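Local coordinates for protein Alpha/beta hydrolase (Streptomyces albidoflavus, PDB 6KSU) that probably closes non-ribosomal peptides into macrolactams by coupling residues of opposite chirality, as a cyclase built on a beta-lactamase-type fold, at residues 74-79 against 224-229; 88-93 against 177-182; 150-155 against 250-255; 193-198 against 215-220; 211-216 against 256-261. All coordinates share one frame; numbering follows the deposited sequence.

Contact 1 (74-79 against 224-229)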
# COMPACT_ATOMS: atom_id res chain seq x y z
N THR A 74 -17.46 -15.11 6.48
CA THR A 74 -18.70 -14.37 6.32
C THR A 74 -18.36 -12.93 5.99
O THR A 74 -17.19 -12.53 6.05
CB THR A 74 -19.56 -14.45 7.59
OG1 THR A 74 -19.00 -13.61 8.60
CG2 THR A 74 -19.60 -15.89 8.11
N PRO A 75 -19.35 -12.13 5.58
CA PRO A 75 -19.07 -10.69 5.37
C PRO A 75 -18.60 -9.98 6.63
O PRO A 75 -17.96 -8.93 6.53
CB PRO A 75 -20.40 -10.14 4.86
CG PRO A 75 -21.01 -11.32 4.14
CD PRO A 75 -20.66 -12.51 5.01
N ARG A 76 -18.85 -10.55 7.80
CA ARG A 76 -18.33 -10.00 9.04
C ARG A 76 -16.84 -10.27 9.21
O ARG A 76 -16.14 -9.47 9.86
CB ARG A 76 -19.10 -10.58 10.24
CG ARG A 76 -19.11 -9.64 11.46
CD ARG A 76 -19.50 -10.32 12.78
NE ARG A 76 -18.97 -9.60 13.94
CZ ARG A 76 -18.94 -10.07 15.19
NH1 ARG A 76 -19.42 -11.29 15.45
NH2 ARG A 76 -18.44 -9.34 16.17
N THR A 77 -16.34 -11.40 8.69
CA THR A 77 -14.95 -11.80 8.87
C THR A 77 -14.00 -10.66 8.51
O THR A 77 -14.11 -10.04 7.45
CB THR A 77 -14.65 -13.03 8.00
OG1 THR A 77 -15.67 -14.02 8.15
CG2 THR A 77 -13.35 -13.66 8.40
N GLY A 78 -13.06 -10.38 9.43
CA GLY A 78 -12.01 -9.43 9.16
C GLY A 78 -10.73 -10.07 8.64
O GLY A 78 -10.24 -11.06 9.20
N PHE A 79 -10.18 -9.47 7.59
CA PHE A 79 -8.93 -9.83 6.95
C PHE A 79 -7.90 -8.74 7.20
O PHE A 79 -8.24 -7.56 7.31
CB PHE A 79 -9.13 -9.98 5.44
CG PHE A 79 -9.96 -11.20 5.03
CD1 PHE A 79 -9.37 -12.23 4.30
CD2 PHE A 79 -11.33 -11.29 5.34
CE1 PHE A 79 -10.10 -13.33 3.91
CE2 PHE A 79 -12.08 -12.40 4.95
CZ PHE A 79 -11.47 -13.42 4.25
N ALA A 224 -14.29 -10.98 20.54
CA ALA A 224 -13.47 -10.37 19.50
C ALA A 224 -14.10 -10.59 18.14
O ALA A 224 -14.91 -11.49 17.93
CB ALA A 224 -12.05 -10.94 19.51
N ARG A 225 -13.74 -9.71 17.20
CA ARG A 225 -14.27 -9.86 15.85
C ARG A 225 -13.69 -11.12 15.22
O ARG A 225 -12.50 -11.37 15.36
CB ARG A 225 -13.92 -8.64 15.01
CG ARG A 225 -14.64 -8.61 13.66
CD ARG A 225 -14.14 -7.45 12.78
NE ARG A 225 -14.74 -7.55 11.45
CZ ARG A 225 -14.73 -6.58 10.55
NH1 ARG A 225 -14.14 -5.42 10.82
NH2 ARG A 225 -15.32 -6.79 9.38
N PRO A 226 -14.50 -11.95 14.57
CA PRO A 226 -13.93 -13.12 13.90
C PRO A 226 -12.98 -12.66 12.80
O PRO A 226 -13.29 -11.74 12.03
CB PRO A 226 -15.16 -13.85 13.34
CG PRO A 226 -16.24 -12.84 13.28
CD PRO A 226 -15.97 -11.89 14.42
N VAL A 227 -11.80 -13.25 12.79
CA VAL A 227 -10.73 -12.85 11.89
C VAL A 227 -10.32 -14.04 11.04
O VAL A 227 -10.46 -15.21 11.45
CB VAL A 227 -9.51 -12.30 12.67
CG1 VAL A 227 -9.81 -10.93 13.17
CG2 VAL A 227 -9.18 -13.24 13.83
N ALA A 228 -9.79 -13.73 9.86
CA ALA A 228 -9.23 -14.73 8.98
C ALA A 228 -7.77 -14.90 9.28
O ALA A 228 -7.06 -13.92 9.50
CB ALA A 228 -9.42 -14.35 7.51
N GLU A 229 -7.32 -16.15 9.28
CA GLU A 229 -5.90 -16.46 9.30
C GLU A 229 -5.34 -16.54 7.88
O GLU A 229 -6.08 -16.70 6.89
CB GLU A 229 -5.65 -17.77 10.03
CG GLU A 229 -6.72 -18.12 11.06
CD GLU A 229 -6.20 -19.08 12.11
OE1 GLU A 229 -7.02 -19.64 12.87
OE2 GLU A 229 -4.97 -19.25 12.18

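Contact 2 (88-93 against 177-182)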
# COMPACT_ATOMS: atom_id res chain seq x y z
N LEU A 88 -6.84 4.38 5.37
CA LEU A 88 -7.67 4.80 6.50
C LEU A 88 -6.92 5.77 7.39
O LEU A 88 -7.50 6.75 7.88
CB LEU A 88 -8.14 3.57 7.26
CG LEU A 88 -8.97 2.84 6.20
CD1 LEU A 88 -8.38 1.47 5.87
CD2 LEU A 88 -10.41 2.74 6.61
N THR A 89 -5.62 5.52 7.58
CA THR A 89 -4.77 6.47 8.27
C THR A 89 -4.78 7.82 7.56
O THR A 89 -4.88 8.87 8.21
CB THR A 89 -3.35 5.91 8.36
OG1 THR A 89 -3.33 4.91 9.38
CG2 THR A 89 -2.34 7.04 8.72
N ALA A 90 -4.66 7.80 6.23
CA ALA A 90 -4.76 9.04 5.47
C ALA A 90 -6.11 9.69 5.68
O ALA A 90 -6.21 10.91 5.86
CB ALA A 90 -4.54 8.79 3.98
N GLU A 91 -7.16 8.87 5.68
CA GLU A 91 -8.49 9.39 5.90
C GLU A 91 -8.60 10.01 7.29
O GLU A 91 -9.20 11.08 7.47
CB GLU A 91 -9.50 8.27 5.69
CG GLU A 91 -9.87 8.04 4.20
CD GLU A 91 -11.16 7.19 4.08
OE1 GLU A 91 -11.42 6.41 5.02
OE2 GLU A 91 -11.91 7.31 3.09
N LEU A 92 -8.01 9.36 8.29
CA LEU A 92 -7.99 9.88 9.64
C LEU A 92 -7.24 11.20 9.70
O LEU A 92 -7.73 12.18 10.28
CB LEU A 92 -7.35 8.84 10.55
CG LEU A 92 -7.30 9.18 12.02
CD1 LEU A 92 -8.69 9.56 12.47
CD2 LEU A 92 -6.78 7.97 12.80
N VAL A 93 -6.05 11.26 9.08
CA VAL A 93 -5.27 12.49 9.07
C VAL A 93 -6.05 13.61 8.39
O VAL A 93 -6.06 14.76 8.87
CB VAL A 93 -3.90 12.25 8.37
CG1 VAL A 93 -3.19 13.56 8.13
CG2 VAL A 93 -3.03 11.33 9.17
N THR A 177 7.42 3.60 7.46
CA THR A 177 7.82 4.45 8.57
C THR A 177 7.22 5.84 8.44
O THR A 177 6.84 6.46 9.45
CB THR A 177 9.34 4.51 8.61
OG1 THR A 177 9.85 3.17 8.61
CG2 THR A 177 9.82 5.25 9.86
N GLY A 178 7.12 6.35 7.22
CA GLY A 178 6.46 7.62 7.02
C GLY A 178 5.05 7.62 7.59
O GLY A 178 4.60 8.59 8.20
N TYR A 179 4.34 6.50 7.42
CA TYR A 179 2.99 6.48 7.94
C TYR A 179 2.97 6.21 9.43
O TYR A 179 2.09 6.71 10.13
CB TYR A 179 2.14 5.48 7.16
CG TYR A 179 1.42 6.16 6.02
CD1 TYR A 179 0.03 6.32 6.04
CD2 TYR A 179 2.12 6.66 4.92
CE1 TYR A 179 -0.63 6.94 5.00
CE2 TYR A 179 1.46 7.29 3.87
CZ TYR A 179 0.08 7.42 3.92
OH TYR A 179 -0.60 8.02 2.90
N CYS A 180 3.96 5.48 9.95
CA CYS A 180 4.06 5.34 11.40
C CYS A 180 4.29 6.70 12.05
O CYS A 180 3.78 6.96 13.15
CB CYS A 180 5.16 4.36 11.75
SG CYS A 180 4.85 2.70 11.07
N LEU A 181 5.02 7.59 11.38
CA LEU A 181 5.13 8.97 11.86
C LEU A 181 3.79 9.68 11.79
O LEU A 181 3.51 10.55 12.62
CB LEU A 181 6.17 9.74 11.05
CG LEU A 181 7.63 9.44 11.35
CD1 LEU A 181 8.53 10.08 10.29
CD2 LEU A 181 7.98 9.92 12.75
N LEU A 182 2.95 9.33 10.81
CA LEU A 182 1.62 9.92 10.78
C LEU A 182 0.81 9.51 12.01
O LEU A 182 -0.02 10.28 12.50
CB LEU A 182 0.91 9.54 9.49
CG LEU A 182 1.35 10.34 8.25
CD1 LEU A 182 0.83 9.75 6.94
CD2 LEU A 182 0.92 11.81 8.40

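Contact 3 (150-155 against 250-255)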
# COMPACT_ATOMS: atom_id res chain seq x y z
N PRO A 150 0.61 1.92 23.43
CA PRO A 150 -0.06 2.52 22.26
C PRO A 150 0.53 3.84 21.78
O PRO A 150 0.11 4.33 20.73
CB PRO A 150 -1.51 2.74 22.76
CG PRO A 150 -1.37 2.88 24.24
CD PRO A 150 -0.24 1.95 24.63
N SER A 151 1.47 4.45 22.50
CA SER A 151 2.03 5.72 22.05
C SER A 151 3.12 5.52 21.00
O SER A 151 3.96 4.62 21.12
CB SER A 151 2.62 6.53 23.20
OG SER A 151 3.15 7.75 22.71
N TYR A 152 3.12 6.38 19.99
CA TYR A 152 4.17 6.42 18.98
C TYR A 152 5.25 7.46 19.30
O TYR A 152 6.06 7.78 18.42
CB TYR A 152 3.56 6.74 17.61
CG TYR A 152 3.19 5.54 16.74
CD1 TYR A 152 4.16 4.70 16.23
CD2 TYR A 152 1.86 5.29 16.39
CE1 TYR A 152 3.83 3.62 15.42
CE2 TYR A 152 1.52 4.23 15.58
CZ TYR A 152 2.51 3.39 15.09
OH TYR A 152 2.20 2.32 14.28
N ARG A 153 5.30 7.98 20.53
CA ARG A 153 6.20 9.11 20.82
C ARG A 153 7.67 8.71 20.78
O ARG A 153 8.47 9.32 20.06
CB ARG A 153 5.85 9.75 22.16
CG ARG A 153 5.11 11.07 22.03
CD ARG A 153 4.77 11.68 23.38
NE ARG A 153 3.44 11.30 23.86
CZ ARG A 153 2.29 11.78 23.38
NH1 ARG A 153 2.30 12.68 22.39
NH2 ARG A 153 1.13 11.37 23.88
N ARG A 154 8.05 7.68 21.55
CA ARG A 154 9.42 7.20 21.51
C ARG A 154 9.83 6.84 20.08
O ARG A 154 11.00 7.00 19.70
CB ARG A 154 9.60 5.98 22.41
CG ARG A 154 9.17 6.12 23.87
CD ARG A 154 8.73 4.74 24.46
NE ARG A 154 7.34 4.33 24.13
CZ ARG A 154 6.88 3.07 24.16
NH1 ARG A 154 7.67 2.06 24.50
NH2 ARG A 154 5.61 2.81 23.86
N PHE A 155 8.89 6.34 19.28
CA PHE A 155 9.21 5.91 17.92
C PHE A 155 9.57 7.09 17.06
O PHE A 155 10.48 7.00 16.22
CB PHE A 155 8.02 5.16 17.32
CG PHE A 155 8.17 4.85 15.85
CD1 PHE A 155 8.69 3.63 15.44
CD2 PHE A 155 7.74 5.75 14.89
CE1 PHE A 155 8.82 3.33 14.08
CE2 PHE A 155 7.87 5.46 13.55
CZ PHE A 155 8.42 4.24 13.14
N SER A 250 4.90 -1.72 16.00
CA SER A 250 5.10 -0.36 15.50
C SER A 250 4.59 -0.14 14.08
O SER A 250 4.43 1.01 13.67
CB SER A 250 6.58 -0.00 15.57
OG SER A 250 7.34 -1.04 14.98
N LEU A 251 4.31 -1.20 13.33
CA LEU A 251 3.81 -1.01 11.97
C LEU A 251 2.33 -0.62 11.91
O LEU A 251 1.83 -0.34 10.81
CB LEU A 251 4.06 -2.27 11.14
CG LEU A 251 5.53 -2.39 10.68
CD1 LEU A 251 6.04 -3.84 10.61
CD2 LEU A 251 5.73 -1.66 9.34
N ALA A 252 1.66 -0.53 13.07
CA ALA A 252 0.19 -0.48 13.13
C ALA A 252 -0.42 0.59 12.23
O ALA A 252 -1.33 0.30 11.45
CB ALA A 252 -0.26 -0.27 14.57
N ALA A 253 0.04 1.85 12.36
CA ALA A 253 -0.54 2.92 11.56
C ALA A 253 -0.25 2.76 10.07
O ALA A 253 -0.87 3.44 9.24
CB ALA A 253 -0.04 4.30 12.04
N ALA A 254 0.70 1.90 9.72
CA ALA A 254 1.02 1.64 8.32
C ALA A 254 0.41 0.34 7.79
O ALA A 254 0.20 0.24 6.58
CB ALA A 254 2.55 1.63 8.12
N GLY A 255 0.11 -0.64 8.64
CA GLY A 255 -0.38 -1.91 8.12
C GLY A 255 -1.20 -2.80 9.05
O GLY A 255 -1.53 -3.93 8.67

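Contact 4 (193-198 against 215-220)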
# COMPACT_ATOMS: atom_id res chain seq x y z
N ASP A 193 -4.07 8.11 21.21
CA ASP A 193 -3.23 7.21 20.44
C ASP A 193 -3.91 6.84 19.11
O ASP A 193 -5.12 7.02 18.93
CB ASP A 193 -2.92 5.96 21.25
CG ASP A 193 -4.15 5.09 21.47
OD1 ASP A 193 -4.52 4.34 20.54
OD2 ASP A 193 -4.73 5.14 22.58
N TRP A 194 -3.10 6.32 18.18
CA TRP A 194 -3.60 6.05 16.83
C TRP A 194 -4.79 5.09 16.85
O TRP A 194 -5.76 5.30 16.12
CB TRP A 194 -2.49 5.49 15.93
CG TRP A 194 -3.02 5.00 14.61
CD1 TRP A 194 -3.26 5.75 13.50
CD2 TRP A 194 -3.39 3.64 14.28
NE1 TRP A 194 -3.75 4.94 12.48
CE2 TRP A 194 -3.83 3.65 12.94
CE3 TRP A 194 -3.37 2.43 14.98
CZ2 TRP A 194 -4.28 2.51 12.29
CZ3 TRP A 194 -3.81 1.29 14.34
CH2 TRP A 194 -4.25 1.33 13.00
N TRP A 195 -4.72 4.02 17.66
CA TRP A 195 -5.85 3.08 17.75
C TRP A 195 -7.13 3.78 18.19
O TRP A 195 -8.17 3.68 17.53
CB TRP A 195 -5.53 1.95 18.72
CG TRP A 195 -4.49 0.96 18.27
CD1 TRP A 195 -4.72 -0.29 17.78
CD2 TRP A 195 -3.07 1.12 18.33
NE1 TRP A 195 -3.53 -0.91 17.50
CE2 TRP A 195 -2.50 -0.07 17.83
CE3 TRP A 195 -2.22 2.15 18.75
CZ2 TRP A 195 -1.12 -0.26 17.75
CZ3 TRP A 195 -0.84 1.96 18.66
CH2 TRP A 195 -0.31 0.76 18.16
N THR A 196 -7.07 4.49 19.32
CA THR A 196 -8.26 5.13 19.86
C THR A 196 -8.83 6.12 18.86
O THR A 196 -10.04 6.16 18.64
CB THR A 196 -7.92 5.83 21.18
OG1 THR A 196 -7.40 4.87 22.10
CG2 THR A 196 -9.16 6.48 21.79
N ALA A 197 -7.97 6.91 18.22
CA ALA A 197 -8.43 7.91 17.27
C ALA A 197 -9.00 7.26 16.02
O ALA A 197 -10.05 7.68 15.51
CB ALA A 197 -7.28 8.86 16.93
N MET A 198 -8.31 6.23 15.49
CA MET A 198 -8.84 5.50 14.35
C MET A 198 -10.24 4.95 14.65
O MET A 198 -11.17 5.09 13.85
CB MET A 198 -7.87 4.36 13.97
CG MET A 198 -8.30 3.49 12.82
SD MET A 198 -8.59 4.38 11.27
CE MET A 198 -6.94 4.72 10.67
N ASP A 215 -3.34 -4.97 19.23
CA ASP A 215 -3.91 -3.87 20.01
C ASP A 215 -3.21 -3.81 21.36
O ASP A 215 -3.48 -4.66 22.23
CB ASP A 215 -5.42 -4.06 20.17
CG ASP A 215 -6.11 -2.82 20.72
OD1 ASP A 215 -5.40 -1.93 21.23
OD2 ASP A 215 -7.36 -2.75 20.68
N PRO A 216 -2.32 -2.84 21.60
CA PRO A 216 -1.61 -2.77 22.88
C PRO A 216 -2.41 -2.15 24.01
O PRO A 216 -1.87 -2.00 25.11
CB PRO A 216 -0.39 -1.90 22.55
CG PRO A 216 -0.87 -1.00 21.45
CD PRO A 216 -1.92 -1.77 20.67
N ARG A 217 -3.67 -1.77 23.79
CA ARG A 217 -4.39 -1.17 24.91
C ARG A 217 -5.11 -2.24 25.71
O ARG A 217 -5.56 -3.24 25.14
CB ARG A 217 -5.40 -0.13 24.41
CG ARG A 217 -4.85 0.91 23.44
CD ARG A 217 -5.99 1.53 22.63
NE ARG A 217 -6.69 0.51 21.86
CZ ARG A 217 -7.87 0.68 21.26
NH1 ARG A 217 -8.51 1.84 21.35
NH2 ARG A 217 -8.41 -0.33 20.59
N PRO A 218 -5.23 -2.09 27.03
CA PRO A 218 -6.13 -3.01 27.75
C PRO A 218 -7.54 -2.90 27.20
O PRO A 218 -8.10 -3.90 26.74
CB PRO A 218 -6.02 -2.55 29.21
CG PRO A 218 -5.55 -1.14 29.12
CD PRO A 218 -4.68 -1.04 27.90
N GLY A 219 -8.08 -1.69 27.17
CA GLY A 219 -9.35 -1.45 26.51
C GLY A 219 -10.50 -1.90 27.38
O GLY A 219 -10.54 -1.61 28.58
N GLN A 220 -11.45 -2.60 26.76
CA GLN A 220 -12.51 -3.28 27.48
C GLN A 220 -12.48 -4.74 27.04
O GLN A 220 -11.49 -5.22 26.45
CB GLN A 220 -13.87 -2.62 27.25
CG GLN A 220 -13.84 -1.09 27.20
CD GLN A 220 -15.10 -0.52 26.57
OE1 GLN A 220 -16.19 -0.62 27.13
NE2 GLN A 220 -14.96 0.08 25.38

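Contact 5 (211-216 against 256-261)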
# COMPACT_ATOMS: atom_id res chain seq x y z
N ALA A 211 -10.71 -3.76 14.36
CA ALA A 211 -9.87 -4.90 14.67
C ALA A 211 -8.46 -4.60 14.17
O ALA A 211 -8.27 -3.87 13.18
CB ALA A 211 -10.43 -6.18 14.06
N PHE A 212 -7.47 -5.15 14.87
CA PHE A 212 -6.08 -4.84 14.61
C PHE A 212 -5.27 -6.12 14.66
O PHE A 212 -5.64 -7.06 15.38
CB PHE A 212 -5.53 -3.84 15.63
CG PHE A 212 -6.37 -2.58 15.76
CD1 PHE A 212 -6.10 -1.46 14.99
CD2 PHE A 212 -7.42 -2.53 16.67
CE1 PHE A 212 -6.87 -0.31 15.12
CE2 PHE A 212 -8.19 -1.39 16.80
CZ PHE A 212 -7.91 -0.28 16.02
N LEU A 213 -4.18 -6.16 13.89
CA LEU A 213 -3.16 -7.18 14.07
C LEU A 213 -2.72 -7.25 15.53
O LEU A 213 -2.71 -8.32 16.14
CB LEU A 213 -1.96 -6.91 13.15
CG LEU A 213 -2.31 -7.11 11.68
CD1 LEU A 213 -1.09 -6.89 10.73
CD2 LEU A 213 -2.92 -8.54 11.53
N HIS A 214 -2.37 -6.11 16.11
CA HIS A 214 -2.01 -6.02 17.52
C HIS A 214 -2.63 -4.78 18.13
O HIS A 214 -2.42 -3.67 17.63
CB HIS A 214 -0.49 -5.97 17.71
CG HIS A 214 0.24 -7.06 16.99
ND1 HIS A 214 0.16 -8.39 17.38
CD2 HIS A 214 1.07 -7.03 15.92
CE1 HIS A 214 0.91 -9.12 16.57
NE2 HIS A 214 1.47 -8.32 15.68
N ASP A 215 -3.34 -4.97 19.23
CA ASP A 215 -3.91 -3.87 20.01
C ASP A 215 -3.21 -3.81 21.36
O ASP A 215 -3.48 -4.66 22.23
CB ASP A 215 -5.42 -4.06 20.17
CG ASP A 215 -6.11 -2.82 20.72
OD1 ASP A 215 -5.40 -1.93 21.23
OD2 ASP A 215 -7.36 -2.75 20.68
N PRO A 216 -2.32 -2.84 21.60
CA PRO A 216 -1.61 -2.77 22.88
C PRO A 216 -2.41 -2.15 24.01
O PRO A 216 -1.87 -2.00 25.11
CB PRO A 216 -0.39 -1.90 22.55
CG PRO A 216 -0.87 -1.00 21.45
CD PRO A 216 -1.92 -1.77 20.67
N GLY A 256 -1.55 -2.32 10.24
CA GLY A 256 -2.11 -3.19 11.25
C GLY A 256 -3.61 -3.31 11.36
O GLY A 256 -4.08 -3.95 12.30
N LEU A 257 -4.39 -2.71 10.45
CA LEU A 257 -5.84 -2.80 10.48
C LEU A 257 -6.34 -4.12 9.90
O LEU A 257 -5.74 -4.71 8.99
CB LEU A 257 -6.48 -1.66 9.71
CG LEU A 257 -6.97 -0.54 10.61
CD1 LEU A 257 -7.32 0.68 9.78
CD2 LEU A 257 -8.14 -1.03 11.45
N VAL A 258 -7.47 -4.57 10.43
CA VAL A 258 -8.07 -5.87 10.12
C VAL A 258 -9.56 -5.64 9.90
O VAL A 258 -10.27 -5.19 10.80
CB VAL A 258 -7.84 -6.87 11.27
CG1 VAL A 258 -8.60 -8.20 11.03
CG2 VAL A 258 -6.31 -7.10 11.50
N GLY A 259 -10.04 -5.91 8.69
CA GLY A 259 -11.46 -5.74 8.44
C GLY A 259 -11.87 -6.38 7.14
O GLY A 259 -11.12 -7.15 6.54
N SER A 260 -13.06 -6.00 6.68
CA SER A 260 -13.70 -6.69 5.58
C SER A 260 -13.58 -5.93 4.27
O SER A 260 -13.39 -4.71 4.24
CB SER A 260 -15.18 -6.92 5.87
OG SER A 260 -15.89 -5.80 5.44
N ALA A 261 -13.79 -6.66 3.18
CA ALA A 261 -13.96 -6.02 1.88
C ALA A 261 -15.01 -4.93 1.96
O ALA A 261 -14.84 -3.85 1.39
CB ALA A 261 -14.38 -7.07 0.84
O HOH W 1 -11.56 -2.76 11.71
O HOH W 2 -1.99 -3.56 14.85

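Contact 1 (74-79 against 224-229)
A single parallel beta bridge, G78 with V227, ties the loop leading into strand 79-80 to the long connection between helix 194-206 and strand 231-232. G78 N gives its hydrogen to P226 O at 2.9 Å, almost straight (176°) and in the plane of that carbonyl, while A228 N donates back to G78 O at 2.8 Å. Both bonds run from one glycine to the two residues that flank V227, and V227 CA adds a C-H...O contact to G78 O. The extended side chain of R225 leaves with CG anti to the backbone N (chi1 -170°) and brings the guanidinium side-on to R76 O, at 2.9 Å from NE and 2.8 Å from NH2. The oxygen lies in the guanidinium plane; NE sits nearly in line with the C=O bond, whereas NH2 comes from above the carbonyl plane. G78 CA lies under the rim of one face, and NH1 is held by a salt bridge to D263. R76 answers from the other segment: it crosses P226 at about a right angle, setting a guanidinium face over the proline, with CZ 3.6 Å from CD, and forms a salt bridge to E209. The carbonyl that R225 grips belongs to a type I turn from T74 to T77, closed further by T74 N donating to T77 OG1 at 2.7 Å. Beyond the bridge, A228 CB sits over the centre of the F79 ring in a CH-pi contact, 3.8 Å from the centroid, while the F79 backbone goes on to pair with G259.

Contact 2 (88-93 against 177-182)
The closest touch here is T89 CG2 against the ring of Y179, 3.6 Å from CD1, with the two side chains sliding past each other in opposite directions. The same methyl lies 4.2 Å from L182 CB, and one turn further along V93 CG2 meets L182 CD2 at 4.1 Å, those two chains crossing at about a right angle. A90 CB comes near the far end of the tyrosine, 4.2 Å from Y179 OH. Within its own helix, L182 lays CD1 over the centre of one face of the Y179 ring, 3.5 Å above the plane. These are van der Waals contacts between two helices that pack at 37°, their axes 10.6 Å apart at closest approach. An SxxK-like pattern, S83 to K86, as in serine beta-lactamases and penicillin-binding proteins, runs into the start of helix 85-98, and a Y174-S175-N176 sequence, resembling their second motif, leads into the start of helix 176-189; the packing joins the two helices that start at these probable active-site elements. In the next shell, H134 meets the Y179 ring with the planes about 25° apart, and Y179 OH is hydrogen-bonded to L132 O. The T89 torsion (chi1 -76°) sets CG2 anti to the backbone N, toward the tyrosine, and OG1 beside that N, where the hydroxyl is hydrogen-bonded to A253 O and W194 NE1. Helix 128-132 packs on V93 and L182 through L132.

Contact 3 (150-155 against 250-255)
Y152 OH is gripped from two sides by backbone: it donates to S250 O at 2.7 Å and accepts from A253 N at 2.9 Å. The second bond is nearly straight, 176° at the hydrogen, whereas the first meets S250 O from well above the carbonyl plane. A buried phenol is thereby satisfied as both donor and acceptor by the turn in which the 3-10 residues 250-251 pass into helix 252-255. Around these polar links the fit is close, with A252 CB 3.6 Å from Y152 OH and A253 CB 3.9 Å from Y152 CE2. In the helical part of this beta-lactamase-like fold, the short helix leads toward strand 258-259; A254 O accepts from K86 NZ, the lysine of the probable SxxK pattern. Y152 itself stands at the N-cap position of helix 153-160. Its ring reaches across from there, while F155, with CG anti to the backbone N (chi1 171°), comes in beside it and leaves CD1 4.2 Å from S250 CB. Just before Y152, S151 OG accepts from R153 N at 3.1 Å, an ST turn that E187 backs up by bonding both S151 OG and Y152 N.

Contact 4 (193-198 against 215-220)
W195 and P216 make the tight part of this contact: P216 CD lies over the six-membered ring of the buried W195 indole toward its rim, 3.6 Å from the centroid and 26° off the normal, a CH-pi contact. W194 covers the opposite indole face, so W195 is sandwiched. On the proline's side, D215 sets its carboxylate almost parallel to the indole (6° between planes), D215 OD1 lying 3.9 Å from W195 CD1. R217 then lays one guanidinium face over W195 CB, which sits 3.6 Å above its centre. D215 fixes the rotation of that group, gripped side-on at 2.8 Å from R217 NE to OD1 and 2.6 Å from R217 NH2 to OD2; OD1 also takes R217 N in an Asx turn. The bend of the arginine at chi3 (-60°) turns the guanidinium back to reach this partner. In this outer layer the links to T196 and D193 are the loose ones. R217 NH1 makes a weak bond to T196 OG1 at 3.3 Å, and the D193 carboxylate lies beyond salt-bridge distance and well out of the guanidinium plane, so at most a charge attraction is likely. D193 caps helix 194-206, accepting from T196 N at 2.8 Å through OD1 and from the T196 hydroxyl through OD2. Below, W195 NE1 bonds to H214 O, both tryptophans rest on A252 of helix 252-255, and W194 packs on helices 85-98 and 176-189.

Contact 5 (211-216 against 256-261)
F212 and L257 face each other as the non-hydrogen-bonded pair of a short antiparallel bridge, next to the two-stranded sheet of 79-80 and 258-259. Their side chains lie side by side and point the same way, F212 CE1 3.9 Å from L257 CD2. With CG beside its backbone N (chi1 -53°), the phenylalanine also meets the ring of W195, the planes about 60° apart. V258 points the other way, into the backbone of 211-213. Its CG2 lies 3.3 Å from L213 N, while the side chain of L213 crosses it at about a right angle and brings CD2 to 3.7 Å from the same V258 CG2. V258 CB packs against A211 CB at 3.9 Å. The backbone bonds lie on either side of the F212-L257 pair: L213 N donates to G256 O at 2.7 Å and V258 N to A211 O at 2.9 Å. The second is the more bent (139°), and its donor stands above the carbonyl plane. F212 CA adds a C-H...O contact to G256 O. Past V258, S260 caps the helix that follows. At the A211 end a water molecule carries the pairing on, accepting from A211 N at 3.0 Å and donating to V258 O.

Overall arrangement
All five contacts belong to the beta-lactamase-like part of the chain and gather around the segment 250-261. Contact 1 joins contact 5 through a probable hydrogen bond from F79 N to G259 O (2.7 Å), their centres 10 Å apart, whereas contacts 1 and 2 do not touch, with centres 23 Å apart. T89 is the hub between contacts 2, 3 and 4: its OG1 lies 2.9 Å from A253 O and 3.1 Å from W194 NE1. Contacts 4 and 5 share D215 and P216. The probable active site, with S83, K86 and Y174 as candidates, borders contacts 2 and 3: Y179 touches its residues and L251 lies near them.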